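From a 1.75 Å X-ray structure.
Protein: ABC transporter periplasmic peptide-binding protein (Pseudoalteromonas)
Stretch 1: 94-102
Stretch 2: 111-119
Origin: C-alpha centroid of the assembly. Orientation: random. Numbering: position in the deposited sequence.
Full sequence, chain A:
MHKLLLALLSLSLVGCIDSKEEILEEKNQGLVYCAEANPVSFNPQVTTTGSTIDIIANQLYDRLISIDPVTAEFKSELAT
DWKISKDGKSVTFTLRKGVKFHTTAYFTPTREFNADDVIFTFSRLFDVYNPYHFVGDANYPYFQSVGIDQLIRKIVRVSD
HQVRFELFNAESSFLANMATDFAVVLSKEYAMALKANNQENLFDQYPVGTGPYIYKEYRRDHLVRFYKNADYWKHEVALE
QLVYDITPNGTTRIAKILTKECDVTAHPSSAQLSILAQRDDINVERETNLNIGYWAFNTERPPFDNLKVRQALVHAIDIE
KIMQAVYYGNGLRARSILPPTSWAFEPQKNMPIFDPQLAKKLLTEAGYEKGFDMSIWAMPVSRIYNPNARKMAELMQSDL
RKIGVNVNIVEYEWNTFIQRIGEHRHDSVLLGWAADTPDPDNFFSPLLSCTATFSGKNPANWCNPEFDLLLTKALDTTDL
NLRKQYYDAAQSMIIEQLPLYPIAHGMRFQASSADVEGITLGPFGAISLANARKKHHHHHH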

ATOM      1  N   THR A  94     -19.474  16.772  -6.980  1.00 22.68           N
ATOM      2  CA  THR A  94     -20.913  16.527  -7.029  1.00 23.87           C
ATOM      3  C   THR A  94     -21.124  15.064  -6.696  1.00 22.20           C
ATOM      4  O   THR A  94     -20.401  14.209  -7.195  1.00 23.29           O
ATOM      5  CB  THR A  94     -21.513  16.788  -8.434  1.00 22.75           C
ATOM      6  OG1 THR A  94     -21.062  18.048  -8.934  1.00 23.90           O
ATOM      7  CG2 THR A  94     -23.029  16.783  -8.373  1.00 22.18           C
ATOM      8  N   LEU A  95     -22.119  14.769  -5.870  1.00 22.31           N
ATOM      9  CA  LEU A  95     -22.272  13.424  -5.330  1.00 21.82           C
ATOM     10  C   LEU A  95     -23.490  12.681  -5.849  1.00 22.75           C
ATOM     11  O   LEU A  95     -24.549  13.267  -6.070  1.00 23.12           O
ATOM     12  CB  LEU A  95     -22.318  13.449  -3.800  1.00 21.46           C
ATOM     13  CG  LEU A  95     -21.276  14.277  -3.051  1.00 23.30           C
ATOM     14  CD1 LEU A  95     -21.604  14.257  -1.561  1.00 22.48           C
ATOM     15  CD2 LEU A  95     -19.859  13.774  -3.315  1.00 19.18           C
ATOM     16  N   ARG A  96     -23.322  11.373  -6.000  1.00 22.68           N
ATOM     17  CA  ARG A  96     -24.370  10.471  -6.481  1.00 21.54           C
ATOM     18  C   ARG A  96     -25.576  10.423  -5.544  1.00 20.83           C
ATOM     19  O   ARG A  96     -25.422  10.364  -4.327  1.00 24.52           O
ATOM     20  CB  ARG A  96     -23.788   9.065  -6.647  1.00 20.22           C
ATOM     21  CG  ARG A  96     -24.722   8.057  -7.272  1.00 22.26           C
ATOM     22  CD  ARG A  96     -23.959   6.802  -7.642  1.00 21.41           C
ATOM     23  NE  ARG A  96     -22.713   7.092  -8.354  1.00 24.89           N
ATOM     24  CZ  ARG A  96     -22.564   6.998  -9.673  1.00 26.60           C
ATOM     25  NH1 ARG A  96     -23.588   6.612 -10.431  1.00 26.87           N
ATOM     26  NH2 ARG A  96     -21.392   7.272 -10.237  1.00 24.44           N
ATOM     27  N   LYS A  97     -26.776  10.451  -6.119  1.00 22.72           N
ATOM     28  CA  LYS A  97     -28.008  10.356  -5.348  1.00 21.81           C
ATOM     29  C   LYS A  97     -28.498   8.916  -5.324  1.00 24.01           C
ATOM     30  O   LYS A  97     -28.253   8.148  -6.261  1.00 24.94           O
ATOM     31  CB  LYS A  97     -29.093  11.264  -5.952  1.00 28.04           C
ATOM     32  CG  LYS A  97     -29.425  12.540  -5.157  1.00 27.35           C
ATOM     33  CD  LYS A  97     -30.652  13.241  -5.746  1.00 26.45           C
ATOM     34  CE  LYS A  97     -31.295  14.201  -4.768  1.00 28.32           C
ATOM     35  NZ  LYS A  97     -31.586  13.558  -3.457  1.00 33.89           N
ATOM     36  N   GLY A  98     -29.186   8.540  -4.251  1.00 24.37           N
ATOM     37  CA  GLY A  98     -29.792   7.228  -4.177  1.00 23.87           C
ATOM     38  C   GLY A  98     -28.871   6.116  -3.715  1.00 25.90           C
ATOM     39  O   GLY A  98     -29.148   4.944  -3.953  1.00 28.32           O
ATOM     40  N   VAL A  99     -27.784   6.461  -3.039  1.00 25.17           N
ATOM     41  CA  VAL A  99     -26.843   5.444  -2.584  1.00 21.74           C
ATOM     42  C   VAL A  99     -27.136   5.083  -1.146  1.00 23.20           C
ATOM     43  O   VAL A  99     -27.149   5.949  -0.282  1.00 24.01           O
ATOM     44  CB  VAL A  99     -25.391   5.929  -2.656  1.00 21.72           C
ATOM     45  CG1 VAL A  99     -24.466   4.883  -2.039  1.00 21.35           C
ATOM     46  CG2 VAL A  99     -25.004   6.241  -4.099  1.00 18.27           C
ATOM     47  N   LYS A 100     -27.366   3.802  -0.895  1.00 23.42           N
ATOM     48  CA  LYS A 100     -27.741   3.340   0.436  1.00 23.19           C
ATOM     49  C   LYS A 100     -26.573   2.749   1.201  1.00 23.53           C
ATOM     50  O   LYS A 100     -25.820   1.939   0.668  1.00 24.84           O
ATOM     51  CB  LYS A 100     -28.851   2.286   0.352  1.00 26.50           C
ATOM     52  CG  LYS A 100     -30.233   2.847   0.045  1.00 24.65           C
ATOM     53  CD  LYS A 100     -31.217   1.731  -0.146  1.00 28.26           C
ATOM     54  CE  LYS A 100     -32.533   2.236  -0.686  1.00 28.43           C
ATOM     55  NZ  LYS A 100     -33.483   1.112  -0.845  1.00 35.53           N
ATOM     56  N   PHE A 101     -26.436   3.148   2.456  1.00 21.74           N
ATOM     57  CA  PHE A 101     -25.523   2.470   3.357  1.00 21.37           C
ATOM     58  C   PHE A 101     -26.055   1.096   3.733  1.00 22.00           C
ATOM     59  O   PHE A 101     -27.260   0.853   3.684  1.00 22.77           O
ATOM     60  CB  PHE A 101     -25.269   3.304   4.612  1.00 21.25           C
ATOM     61  CG  PHE A 101     -24.338   4.455   4.382  1.00 20.44           C
ATOM     62  CD1 PHE A 101     -22.973   4.244   4.251  1.00 22.03           C
ATOM     63  CD2 PHE A 101     -24.822   5.745   4.279  1.00 21.50           C
ATOM     64  CE1 PHE A 101     -22.105   5.299   4.032  1.00 19.35           C
ATOM     65  CE2 PHE A 101     -23.961   6.801   4.059  1.00 21.07           C
ATOM     66  CZ  PHE A 101     -22.600   6.573   3.930  1.00 22.95           C
ATOM     67  N   HIS A 102     -25.139   0.206   4.105  1.00 20.66           N
ATOM     68  CA  HIS A 102     -25.474  -1.157   4.525  1.00 20.36           C
ATOM     69  C   HIS A 102     -26.475  -1.233   5.659  1.00 19.80           C
ATOM     70  O   HIS A 102     -26.435  -0.457   6.611  1.00 22.15           O
ATOM     71  CB  HIS A 102     -24.221  -1.908   4.980  1.00 18.97           C
ATOM     72  CG  HIS A 102     -23.210  -2.111   3.901  1.00 17.92           C
ATOM     73  ND1 HIS A 102     -21.875  -2.305   4.168  1.00 16.09           N
ATOM     74  CD2 HIS A 102     -23.337  -2.159   2.555  1.00 17.63           C
ATOM     75  CE1 HIS A 102     -21.218  -2.457   3.035  1.00 16.55           C
ATOM     76  NE2 HIS A 102     -22.082  -2.370   2.041  1.00 19.49           N
ATOM     77  N   ARG A 111     -31.424   7.293   6.335  1.00 28.11           N
ATOM     78  CA  ARG A 111     -31.255   8.183   5.194  1.00 25.25           C
ATOM     79  C   ARG A 111     -30.185   7.643   4.253  1.00 26.17           C
ATOM     80  O   ARG A 111     -29.432   6.740   4.609  1.00 25.14           O
ATOM     81  CB  ARG A 111     -30.890   9.596   5.657  1.00 24.96           C
ATOM     82  CG  ARG A 111     -29.574   9.689   6.401  1.00 24.98           C
ATOM     83  CD  ARG A 111     -28.942  11.063   6.246  1.00 25.40           C
ATOM     84  NE  ARG A 111     -27.674  11.160   6.968  1.00 25.37           N
ATOM     85  CZ  ARG A 111     -26.483  10.912   6.425  1.00 24.13           C
ATOM     86  NH1 ARG A 111     -26.387  10.567   5.147  1.00 23.66           N
ATOM     87  NH2 ARG A 111     -25.380  11.034   7.156  1.00 23.06           N
ATOM     88  N   GLU A 112     -30.132   8.184   3.042  1.00 24.46           N
ATOM     89  CA  GLU A 112     -29.130   7.762   2.078  1.00 24.35           C
ATOM     90  C   GLU A 112     -27.879   8.634   2.151  1.00 22.80           C
ATOM     91  O   GLU A 112     -27.867   9.700   2.775  1.00 22.33           O
ATOM     92  CB  GLU A 112     -29.716   7.762   0.661  1.00 24.85           C
ATOM     93  CG  GLU A 112     -30.906   6.824   0.499  1.00 23.69           C
ATOM     94  CD  GLU A 112     -31.373   6.695  -0.935  1.00 27.49           C
ATOM     95  OE1 GLU A 112     -31.006   7.558  -1.758  1.00 34.49           O
ATOM     96  OE2 GLU A 112     -32.110   5.736  -1.245  1.00 28.68           O
ATOM     97  N   PHE A 113     -26.824   8.158   1.505  1.00 25.21           N
ATOM     98  CA  PHE A 113     -25.562   8.877   1.397  1.00 20.69           C
ATOM     99  C   PHE A 113     -25.715  10.320   0.891  1.00 23.38           C
ATOM    100  O   PHE A 113     -26.415  10.586  -0.095  1.00 21.86           O
ATOM    101  CB  PHE A 113     -24.611   8.089   0.490  1.00 21.06           C
ATOM    102  CG  PHE A 113     -23.517   8.912  -0.078  1.00 19.96           C
ATOM    103  CD1 PHE A 113     -22.533   9.430   0.745  1.00 21.75           C
ATOM    104  CD2 PHE A 113     -23.466   9.177  -1.434  1.00 21.44           C
ATOM    105  CE1 PHE A 113     -21.517  10.206   0.226  1.00 21.92           C
ATOM    106  CE2 PHE A 113     -22.458   9.951  -1.964  1.00 22.06           C
ATOM    107  CZ  PHE A 113     -21.477  10.468  -1.130  1.00 21.82           C
ATOM    108  N   ASN A 114     -25.069  11.255   1.584  1.00 21.47           N
ATOM    109  CA  ASN A 114     -25.077  12.650   1.150  1.00 23.65           C
ATOM    110  C   ASN A 114     -23.810  13.368   1.574  1.00 22.55           C
ATOM    111  O   ASN A 114     -22.870  12.741   2.078  1.00 21.64           O
ATOM    112  CB  ASN A 114     -26.321  13.391   1.658  1.00 23.24           C
ATOM    113  CG  ASN A 114     -26.370  13.484   3.168  1.00 23.74           C
ATOM    114  OD1 ASN A 114     -25.339  13.595   3.830  1.00 21.09           O
ATOM    115  ND2 ASN A 114     -27.578  13.429   3.725  1.00 24.54           N
ATOM    116  N   ALA A 115     -23.789  14.678   1.351  1.00 22.15           N
ATOM    117  CA  ALA A 115     -22.626  15.513   1.651  1.00 21.20           C
ATOM    118  C   ALA A 115     -22.123  15.382   3.089  1.00 20.46           C
ATOM    119  O   ALA A 115     -20.934  15.512   3.348  1.00 19.80           O
ATOM    120  CB  ALA A 115     -22.937  16.969   1.336  1.00 21.17           C
ATOM    121  N   ASP A 116     -23.040  15.152   4.025  1.00 22.39           N
ATOM    122  CA  ASP A 116     -22.683  15.034   5.434  1.00 20.15           C
ATOM    123  C   ASP A 116     -21.695  13.897   5.695  1.00 21.23           C
ATOM    124  O   ASP A 116     -20.837  13.999   6.573  1.00 20.33           O
ATOM    125  CB  ASP A 116     -23.937  14.833   6.278  1.00 23.12           C
ATOM    126  CG  ASP A 116     -24.754  16.095   6.406  1.00 26.94           C
ATOM    127  OD1 ASP A 116     -24.184  17.187   6.199  1.00 26.07           O
ATOM    128  OD2 ASP A 116     -25.958  15.998   6.732  1.00 30.16           O
ATOM    129  N   ASP A 117     -21.831  12.816   4.934  1.00 20.05           N
ATOM    130  CA  ASP A 117     -20.958  11.650   5.062  1.00 18.69           C
ATOM    131  C   ASP A 117     -19.554  11.943   4.561  1.00 19.56           C
ATOM    132  O   ASP A 117     -18.560  11.472   5.121  1.00 19.47           O
ATOM    133  CB  ASP A 117     -21.553  10.483   4.290  1.00 19.46           C
ATOM    134  CG  ASP A 117     -22.949  10.135   4.762  1.00 21.44           C
ATOM    135  OD1 ASP A 117     -23.096   9.818   5.960  1.00 18.84           O
ATOM    136  OD2 ASP A 117     -23.894  10.203   3.943  1.00 21.32           O
ATOM    137  N   VAL A 118     -19.478  12.736   3.501  1.00 21.83           N
ATOM    138  CA  VAL A 118     -18.196  13.132   2.939  1.00 17.77           C
ATOM    139  C   VAL A 118     -17.470  14.030   3.918  1.00 18.34           C
ATOM    140  O   VAL A 118     -16.290  13.822   4.221  1.00 20.40           O
ATOM    141  CB  VAL A 118     -18.383  13.844   1.597  1.00 20.22           C
ATOM    142  CG1 VAL A 118     -17.053  14.355   1.058  1.00 19.15           C
ATOM    143  CG2 VAL A 118     -19.044  12.899   0.597  1.00 21.48           C
ATOM    144  N   ILE A 119     -18.187  15.024   4.430  1.00 20.49           N
ATOM    145  CA  ILE A 119     -17.597  15.958   5.364  1.00 19.33           C
ATOM    146  C   ILE A 119     -17.149  15.234   6.624  1.00 19.34           C
ATOM    147  O   ILE A 119     -16.069  15.506   7.140  1.00 20.42           O
ATOM    148  CB  ILE A 119     -18.547  17.125   5.680  1.00 21.76           C
ATOM    149  CG1 ILE A 119     -18.938  17.821   4.373  1.00 19.67           C
ATOM    150  CG2 ILE A 119     -17.868  18.111   6.592  1.00 16.60           C
ATOM    151  CD1 ILE A 119     -20.194  18.664   4.447  1.00 20.38           C
TER
HETATM  152  O   HOH W   1     -27.175   8.969  -2.301  1.00 23.75           O
HETATM  153  O   HOH W   2     -29.827  10.121  -2.198  1.00 28.23           O
HETATM  154  O   HOH W   3     -29.018   4.471   2.942  1.00 26.40           O

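The two stretches meet in a mainly apolar contact centred on Phe 113, fastened by a single direct backbone hydrogen bond and by waters that link the two main chains. That bond runs from Phe 113 N to Val 99 O, 2.9 Å long and nearly straight at 160°, and it fixes the register where the chains run close together. On both sides of it the spacing leaves room for water. Water 1 accepts from Val 99 N (2.7 Å) and donates to Phe 113 O (2.8 Å) and to Arg 96 O (3.0 Å), so polar backbone groups that lack a direct partner across the gap are still satisfied. Water 3 does similar work further along, accepting from Phe 101 N (2.9 Å) and donating to Arg 111 O (2.8 Å).

Phe 113 points toward stretch 1 and has more area covered by the other stretch than any other residue here. A large, flat, apolar side chain suits this place because it can touch several neighbours at once: its CZ lies 3.8 Å from Leu 95 CD1, its CB 3.9 Å from Val 99 CB, and the same CB 3.8 Å from Phe 101 CE2. Leu 95, also buried and pointing toward its partners, carries the packing onto the start of the helix. Its CD1 reaches Val 118 CG2 at 3.6 Å and Ala 115 CB at 4.2 Å; at Ala 115, whose side chain is a single methyl group, the leucine also meets the main chain, with Leu 95 CD1 3.6 Å from Ala 115 CA.

Asp 117 is the buried polar residue that organises stretch 2. Its OD2 accepts from Asn 114 N (2.8 Å) and from Arg 111 NH1 (2.8 Å), the latter a salt bridge, while its OD1 accepts from Arg 111 NH2 at 2.9 Å. With its charge thus compensated, the carboxylate can sit beside an aromatic ring: OD2 lies 3.4 Å from Phe 101 CE2, at the ring edge, where the hydrogens carry slight positive charge. Asn 114 turns away from stretch 1 and caps the helix, its OD1 accepting from Asp 116 N at 2.8 Å.

The more exposed end is polar. Glu 112 OE1 accepts from water 2 at 2.9 Å, and that water accepts from Gly 98 N at 2.7 Å. Glycine suits position 98 because, at its backbone angles of 84°/21°, a CB would be jammed against the preceding carbonyl oxygen. Nearby, the extended Lys 100 places CE 3.6 Å from Glu 112 OE2, its long aliphatic chain lying at the solvent-exposed margin.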